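Local coordinates for malonate decarboxylase subunit alpha (Acinetobacter baumannii ATCC 17978, PDB 6MPR), which probably serves as the carrier-protein transferase of malonate decarboxylase, exchanging acetyl for malonyl on the acyl carrier protein before decarboxylation, at residues M252-R255 / G256-K260; A463-M466 / I467-D470; N417-E420 / T421-R425. All coordinates share one frame; numbering follows the deposited sequence. Where two conformers were deposited one is given.

Contact 1 of 3, residues M252-R255 / G256-K260; sequences MAIR and GIYEK
Arg255 and Glu259 lie side by side on the outer flank of helix 244-261, where the regular alpha-helical winding opens into a pi-type turn. The arginine illustrates how a bent chain can meet a straight one. Its CB stays close to the backbone, beside Gly256 N. CG, anti to the backbone N (chi1 -180°), also passes Gly256 N, and the chain then bends at chi2 (85°), which brings Arg255 CD to 3.2 Å from Glu259 OE1. NE and CZ stand farther from that oxygen, and NH1 returns to it: Arg255 NH1 and Glu259 OE1 form a salt bridge of 3.1 Å. Arg255 NH1 also stands 3.4 Å from Glu259 OE2. The hydrogen bond to OE1 is weak, and the guanidinium and carboxylate planes are turned 61° apart. Arg255 also packs on Tyr284 of helix 272-287.

The backbone shows the change of winding plainly. Gly256 N still donates to Met252 O at 2.7 Å in the alpha pattern, whereas Ile257 N gives Ala253 O only a weak bond. That oxygen receives its stronger donor one residue later, Tyr258 N at 2.9 Å, and Glu259 N reaches back five residues to Ile254 O at 2.8 Å.

The inner flank is mainly apolar. Ala253, Ile254 and Tyr258 pack against helix 272-287, while Ile257 and Tyr258 also meet Leu363 of strand 363-366 in the mixed sheet. The polar exception is Tyr258 OH, hydrogen-bonded to His268 NE2. One face of its ring covers Ala253 C, and ring carbon Tyr258 CD2 lies 4.3 Å from Ile254 CG1.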
loop_
_atom_site.group_PDB
_atom_site.type_symbol
_atom_site.label_atom_id
_atom_site.label_comp_id
_atom_site.label_asym_id
_atom_site.label_seq_id
_atom_site.Cartn_x
_atom_site.Cartn_y
_atom_site.Cartn_z
ATOM N N MET A 252 -4.228 -29.770 -8.681
ATOM C CA MET A 252 -5.400 -29.039 -9.161
ATOM C C MET A 252 -5.162 -27.530 -9.189
ATOM O O MET A 252 -5.639 -26.847 -10.104
ATOM C CB MET A 252 -6.608 -29.395 -8.297
ATOM C CG MET A 252 -7.033 -30.853 -8.476
ATOM S SD MET A 252 -8.675 -31.183 -7.799
ATOM C CE MET A 252 -8.331 -31.185 -6.042
ATOM N N ALA A 253 -4.440 -26.985 -8.198
ATOM C CA ALA A 253 -4.077 -25.573 -8.249
ATOM C C ALA A 253 -3.268 -25.247 -9.499
ATOM O O ALA A 253 -3.504 -24.226 -10.151
ATOM C CB ALA A 253 -3.298 -25.172 -6.990
ATOM N N ILE A 254 -2.301 -26.094 -9.845
ATOM C CA ILE A 254 -1.411 -25.780 -10.964
ATOM C C ILE A 254 -2.153 -25.883 -12.284
ATOM O O ILE A 254 -2.058 -25.003 -13.147
ATOM C CB ILE A 254 -0.184 -26.704 -10.945
ATOM C CG1 ILE A 254 0.686 -26.360 -9.740
ATOM C CG2 ILE A 254 0.572 -26.592 -12.273
ATOM C CD1 ILE A 254 1.805 -27.348 -9.440
ATOM N N ARG A 255 -2.885 -26.974 -12.466
ATOM C CA ARG A 255 -3.591 -27.227 -13.712
ATOM C C ARG A 255 -4.858 -26.382 -13.812
ATOM O O ARG A 255 -5.108 -25.730 -14.833
ATOM C CB ARG A 255 -3.904 -28.718 -13.781
ATOM C CG ARG A 255 -4.635 -29.179 -15.010
ATOM C CD ARG A 255 -3.680 -29.469 -16.148
ATOM N NE ARG A 255 -4.391 -30.047 -17.278
ATOM C CZ ARG A 255 -3.936 -30.049 -18.526
ATOM N NH1 ARG A 255 -2.767 -29.489 -18.811
ATOM N NH2 ARG A 255 -4.658 -30.602 -19.491
ATOM N N GLY A 256 -5.660 -26.364 -12.749
ATOM C CA GLY A 256 -6.959 -25.731 -12.794
ATOM C C GLY A 256 -7.001 -24.250 -12.479
ATOM O O GLY A 256 -8.051 -23.633 -12.668
ATOM N N ILE A 257 -5.906 -23.669 -11.982
ATOM C CA ILE A 257 -5.872 -22.239 -11.680
ATOM C C ILE A 257 -4.682 -21.552 -12.349
ATOM O O ILE A 257 -4.858 -20.620 -13.146
ATOM C CB ILE A 257 -5.852 -21.994 -10.158
ATOM C CG1 ILE A 257 -7.000 -22.753 -9.459
ATOM C CG2 ILE A 257 -5.976 -20.490 -9.881
ATOM C CD1 ILE A 257 -7.081 -22.513 -7.942
ATOM N N TYR A 258 -3.459 -21.987 -12.025
ATOM C CA TYR A 258 -2.278 -21.274 -12.517
ATOM C C TYR A 258 -2.170 -21.384 -14.032
ATOM O O TYR A 258 -2.009 -20.375 -14.734
ATOM C CB TYR A 258 -0.991 -21.810 -11.880
ATOM C CG TYR A 258 -0.837 -21.611 -10.381
ATOM C CD1 TYR A 258 -1.809 -20.959 -9.626
ATOM C CD2 TYR A 258 0.300 -22.078 -9.728
ATOM C CE1 TYR A 258 -1.641 -20.791 -8.245
ATOM C CE2 TYR A 258 0.470 -21.903 -8.373
ATOM C CZ TYR A 258 -0.499 -21.267 -7.640
ATOM O OH TYR A 258 -0.306 -21.127 -6.294
ATOM N N GLU A 259 -2.254 -22.608 -14.548
ATOM C CA GLU A 259 -2.226 -22.808 -15.992
ATOM C C GLU A 259 -3.457 -22.191 -16.653
ATOM O O GLU A 259 -3.349 -21.508 -17.677
ATOM C CB GLU A 259 -2.146 -24.299 -16.309
ATOM C CG GLU A 259 -1.940 -24.566 -17.801
ATOM C CD GLU A 259 -1.877 -26.040 -18.153
ATOM O OE1 GLU A 259 -2.051 -26.900 -17.259
ATOM O OE2 GLU A 259 -1.648 -26.336 -19.338
ATOM N N LYS A 260 -4.636 -22.428 -16.073
ATOM C CA LYS A 260 -5.889 -22.003 -16.694
ATOM C C LYS A 260 -5.907 -20.505 -16.951
ATOM O O LYS A 260 -6.364 -20.049 -18.007
ATOM C CB LYS A 260 -7.075 -22.396 -15.803
ATOM C CG LYS A 260 -8.439 -21.946 -16.356
ATOM C CD LYS A 260 -9.582 -22.379 -15.443
ATOM C CE LYS A 260 -10.918 -21.846 -15.954
ATOM N NZ LYS A 260 -11.375 -22.565 -17.177
#

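Contact 2 of 3, residues A463-M466 / I467-D470; sequences APIM and IYGD
The hydroxyl of Tyr468 accepts a hydrogen bond from a bound water, 2.9 Å from that water to Tyr468 OH, and the same water accepts from the backbone of Ile465, with its oxygen 3.2 Å from Ile465 N. The bridge spans a classic beta bulge: Met466 and Ile467 together face the single residue Ser377 on the neighbouring chain segment, and Ile467 shares backbone hydrogen bonds with it. The connection from helix 450-458 to strand 474-477 is thereby tied to strand 377-378.

Between the two ends of the water bridge lies a CH-pi contact. In one of the two conformers deposited for Ile465, the methyl carbon CG2 sits 3.7 Å from the centroid of the Tyr468 ring and only 4° off the ring normal, so it rests squarely over the middle of one face. CG2 is anti to the backbone N of Ile465 (CG1 at chi1 -59°), which turns this methyl toward the ring. Ile465 CB comes over the far end of the same face, 3.7 Å from Tyr468 CZ. The two side chains cross at about a right angle, and the methyl also approaches the backbone, Ile465 CG2 being 3.5 Å from Ile467 O.

The bulge reflects a helix-like backbone at Met466 (psi -50°) followed by an extended Ile467. Both side chains pack on Gln432 of strand 429-433, and Met466 CG meets Ile467 CG1 at 4.2 Å.

A second subunit completes the setting. Its Arg402 donates to the carbonyl oxygens of both Ile465 and Met466, and its Arg425 makes a cation-pi contact with Tyr468 and a salt bridge to Asp470. Ile465 CG1 lies off the face of the ring, 4.0 Å from Tyr468 OH.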
loop_
_atom_site.group_PDB
_atom_site.type_symbol
_atom_site.label_atom_id
_atom_site.label_comp_id
_atom_site.label_asym_id
_atom_site.label_seq_id
_atom_site.Cartn_x
_atom_site.Cartn_y
_atom_site.Cartn_z
ATOM N N ALA A 463 -17.826 -9.032 12.708
ATOM C CA ALA A 463 -17.214 -10.346 12.836
ATOM C C ALA A 463 -15.795 -10.270 12.280
ATOM O O ALA A 463 -15.603 -9.735 11.188
ATOM C CB ALA A 463 -18.019 -11.396 12.074
ATOM N N PRO A 464 -14.776 -10.738 13.007
ATOM C CA PRO A 464 -13.417 -10.697 12.436
ATOM C C PRO A 464 -13.262 -11.696 11.295
ATOM O O PRO A 464 -13.099 -12.904 11.507
ATOM C CB PRO A 464 -12.506 -11.018 13.629
ATOM C CG PRO A 464 -13.368 -11.652 14.632
ATOM C CD PRO A 464 -14.768 -11.115 14.431
ATOM N N ILE A 465 -13.342 -11.174 10.074
ATOM C CA ILE A 465 -13.332 -11.953 8.837
ATOM C C ILE A 465 -11.984 -11.752 8.164
ATOM O O ILE A 465 -11.604 -10.613 7.871
ATOM C CB ILE A 465 -14.462 -11.513 7.890
ATOM C CG1 ILE A 465 -15.827 -11.671 8.550
ATOM C CG2 ILE A 465 -14.374 -12.258 6.567
ATOM C CD1 ILE A 465 -16.023 -12.997 9.193
ATOM N N MET A 466 -11.276 -12.848 7.896
ATOM C CA MET A 466 -9.993 -12.756 7.215
ATOM C C MET A 466 -10.183 -12.403 5.741
ATOM O O MET A 466 -9.574 -11.453 5.234
ATOM C CB MET A 466 -9.244 -14.080 7.376
ATOM C CG MET A 466 -7.842 -14.052 6.864
ATOM S SD MET A 466 -6.952 -15.574 7.293
ATOM C CE MET A 466 -7.873 -16.755 6.310
ATOM N N ILE A 467 -11.062 -13.125 5.046
ATOM C CA ILE A 467 -11.297 -12.923 3.621
ATOM C C ILE A 467 -12.796 -12.999 3.390
ATOM O O ILE A 467 -13.425 -14.009 3.737
ATOM C CB ILE A 467 -10.572 -13.971 2.764
ATOM C CG1 ILE A 467 -9.051 -13.778 2.838
ATOM C CG2 ILE A 467 -10.969 -13.851 1.301
ATOM C CD1 ILE A 467 -8.303 -14.891 2.152
ATOM N N TYR A 468 -13.370 -11.943 2.813
ATOM C CA TYR A 468 -14.800 -11.919 2.541
ATOM C C TYR A 468 -15.141 -12.772 1.330
ATOM O O TYR A 468 -14.375 -12.873 0.368
ATOM C CB TYR A 468 -15.313 -10.487 2.342
ATOM C CG TYR A 468 -15.479 -9.777 3.677
ATOM C CD1 TYR A 468 -14.410 -9.119 4.269
ATOM C CD2 TYR A 468 -16.691 -9.800 4.348
ATOM C CE1 TYR A 468 -14.540 -8.491 5.495
ATOM C CE2 TYR A 468 -16.838 -9.159 5.572
ATOM C CZ TYR A 468 -15.748 -8.508 6.140
ATOM O OH TYR A 468 -15.844 -7.873 7.352
ATOM N N GLY A 469 -16.319 -13.394 1.393
ATOM C CA GLY A 469 -16.712 -14.322 0.344
ATOM C C GLY A 469 -16.717 -13.692 -1.033
ATOM O O GLY A 469 -16.375 -14.341 -2.024
ATOM N N ASP A 470 -17.101 -12.419 -1.116
ATOM C CA ASP A 470 -17.147 -11.757 -2.413
ATOM C C ASP A 470 -15.760 -11.472 -2.985
ATOM O O ASP A 470 -15.669 -11.131 -4.170
ATOM C CB ASP A 470 -17.964 -10.467 -2.302
ATOM C CG ASP A 470 -17.733 -9.733 -0.974
ATOM O OD1 ASP A 470 -18.154 -10.233 0.106
ATOM O OD2 ASP A 470 -17.108 -8.652 -1.008
HETATM O O HOH W 1 -13.923 -8.083 9.506
#

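Contact 3 of 3, residues N417-E420 / T421-R425; sequences NETE and TYLAR
Asn417 O takes two bonds from Thr421, a compact example of how a short helix closes its first turn. Thr421 N donates at 2.9 Å to Asn417 O almost in line with the carbonyl, while the hydroxyl comes from above the carbonyl plane, Thr421 OG1 lying 2.9 Å from Asn417 O. With OG1 anti to its own carbonyl carbon (chi1 -61°), Thr421 turns the hydroxyl back along the helix. Asn417 is also the N-cap of helix 418-423: its side-chain oxygen OD1 accepts from Glu420 N at 2.7 Å, nearly straight at 177°. Tyr422 N bonds Glu418 O and Leu423 N bonds Thr419 O, and the helix then frays: Glu420 O takes only weak bonds, from Ala424 N and Leu423 N.

The side facing the second subunit is packed. Glu418 and Tyr422 run side by side, Glu418 CG lying 3.5 Å from Tyr422 CE2, with the carboxylate carbon in the ring plane at its edge. Thr419 and Leu423 pack on Ile452 of the second subunit, whose Arg448 bonds Thr419 OG1 and whose Lys456 pairs with Glu418 OE2. Glu420 is looser: it leans across exposed ground, and Glu420 OE2 lies 4.0 Å from Leu423 CD1.

The acidic groups near the helix start would probably be stabilised by the helix dipole, and Glu418 adds charge pairing across the dimer interface.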
loop_
_atom_site.group_PDB
_atom_site.type_symbol
_atom_site.label_atom_id
_atom_site.label_comp_id
_atom_site.label_asym_id
_atom_site.label_seq_id
_atom_site.Cartn_x
_atom_site.Cartn_y
_atom_site.Cartn_z
ATOM N N ASN A 417 -21.693 -6.506 -24.377
ATOM C CA ASN A 417 -21.369 -5.796 -25.608
ATOM C C ASN A 417 -20.035 -5.058 -25.439
ATOM O O ASN A 417 -19.462 -4.997 -24.341
ATOM C CB ASN A 417 -22.521 -4.860 -26.034
ATOM C CG ASN A 417 -22.661 -3.584 -25.170
ATOM O OD1 ASN A 417 -21.764 -3.180 -24.435
ATOM N ND2 ASN A 417 -23.811 -2.941 -25.291
ATOM N N GLU A 418 -19.536 -4.499 -26.547
ATOM C CA GLU A 418 -18.203 -3.896 -26.535
ATOM C C GLU A 418 -18.113 -2.777 -25.504
ATOM O O GLU A 418 -17.167 -2.719 -24.710
ATOM C CB GLU A 418 -17.850 -3.370 -27.930
ATOM C CG GLU A 418 -16.453 -2.768 -28.012
ATOM C CD GLU A 418 -16.185 -2.084 -29.337
ATOM O OE1 GLU A 418 -16.821 -1.046 -29.618
ATOM O OE2 GLU A 418 -15.342 -2.587 -30.103
ATOM N N THR A 419 -19.106 -1.887 -25.495
ATOM C CA THR A 419 -19.104 -0.754 -24.575
ATOM C C THR A 419 -19.025 -1.210 -23.121
ATOM O O THR A 419 -18.181 -0.733 -22.353
ATOM C CB THR A 419 -20.360 0.086 -24.812
ATOM O OG1 THR A 419 -20.300 0.660 -26.122
ATOM C CG2 THR A 419 -20.485 1.192 -23.772
ATOM N N GLU A 420 -19.915 -2.122 -22.718
ATOM C CA GLU A 420 -19.940 -2.564 -21.330
ATOM C C GLU A 420 -18.681 -3.342 -20.968
ATOM O O GLU A 420 -18.236 -3.302 -19.817
ATOM C CB GLU A 420 -21.201 -3.395 -21.087
ATOM C CG GLU A 420 -22.479 -2.602 -21.327
ATOM C CD GLU A 420 -22.505 -1.290 -20.537
ATOM O OE1 GLU A 420 -22.279 -1.336 -19.310
ATOM O OE2 GLU A 420 -22.741 -0.213 -21.138
ATOM N N THR A 421 -18.078 -4.038 -21.935
ATOM C CA THR A 421 -16.827 -4.738 -21.659
ATOM C C THR A 421 -15.703 -3.751 -21.374
ATOM O O THR A 421 -14.870 -3.990 -20.490
ATOM C CB THR A 421 -16.470 -5.657 -22.831
ATOM O OG1 THR A 421 -17.514 -6.621 -23.003
ATOM C CG2 THR A 421 -15.170 -6.394 -22.566
ATOM N N TYR A 422 -15.682 -2.625 -22.089
ATOM C CA TYR A 422 -14.670 -1.603 -21.832
ATOM C C TYR A 422 -14.876 -0.935 -20.476
ATOM O O TYR A 422 -13.906 -0.463 -19.867
ATOM C CB TYR A 422 -14.674 -0.564 -22.956
ATOM C CG TYR A 422 -13.815 -0.947 -24.138
ATOM C CD1 TYR A 422 -12.439 -1.040 -24.013
ATOM C CD2 TYR A 422 -14.378 -1.200 -25.380
ATOM C CE1 TYR A 422 -11.645 -1.388 -25.092
ATOM C CE2 TYR A 422 -13.591 -1.548 -26.468
ATOM C CZ TYR A 422 -12.227 -1.644 -26.314
ATOM O OH TYR A 422 -11.434 -1.982 -27.385
ATOM N N LEU A 423 -16.117 -0.911 -19.970
ATOM C CA LEU A 423 -16.402 -0.346 -18.654
ATOM C C LEU A 423 -16.273 -1.361 -17.524
ATOM O O LEU A 423 -16.324 -0.969 -16.353
ATOM C CB LEU A 423 -17.820 0.261 -18.633
ATOM C CG LEU A 423 -18.104 1.373 -19.642
ATOM C CD1 LEU A 423 -19.610 1.740 -19.688
ATOM C CD2 LEU A 423 -17.273 2.601 -19.319
ATOM N N ALA A 424 -16.127 -2.643 -17.837
ATOM C CA ALA A 424 -15.877 -3.635 -16.811
ATOM C C ALA A 424 -14.387 -3.662 -16.477
ATOM O O ALA A 424 -13.555 -3.127 -17.211
ATOM C CB ALA A 424 -16.355 -5.011 -17.268
ATOM N N ARG A 425 -14.052 -4.263 -15.346
ATOM C CA ARG A 425 -12.652 -4.354 -14.963
ATOM C C ARG A 425 -12.290 -5.778 -14.562
ATOM O O ARG A 425 -13.148 -6.619 -14.264
ATOM C CB ARG A 425 -12.314 -3.381 -13.830
ATOM C CG ARG A 425 -13.416 -3.215 -12.812
ATOM C CD ARG A 425 -12.843 -2.439 -11.659
ATOM N NE ARG A 425 -13.843 -1.955 -10.724
ATOM C CZ ARG A 425 -13.512 -1.277 -9.631
ATOM N NH1 ARG A 425 -12.231 -1.039 -9.387
ATOM N NH2 ARG A 425 -14.443 -0.836 -8.802
HETATM O O HOH W 2 -12.530 -3.375 -29.014
#

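Overall arrangement
The three examples are local turns of one chain, yet burial sets their chemistry. Contact 1 is a largely buried helix turn, apolar toward the mixed sheet, with one charge pair at its partly exposed flank and no second subunit in touch. Contact 2 is a buried loop, relying on a water bridge and an aromatic face in place of direct bonds between its halves. Contact 3 is a surface helix in which capping and backbone bonds dominate. Within one subunit contacts 2 and 3 stay about 11 Å apart at their nearest atoms, yet across the dimer contact 3 of one copy meets contact 2 of the other: Arg425 engages Tyr468 and Asp470.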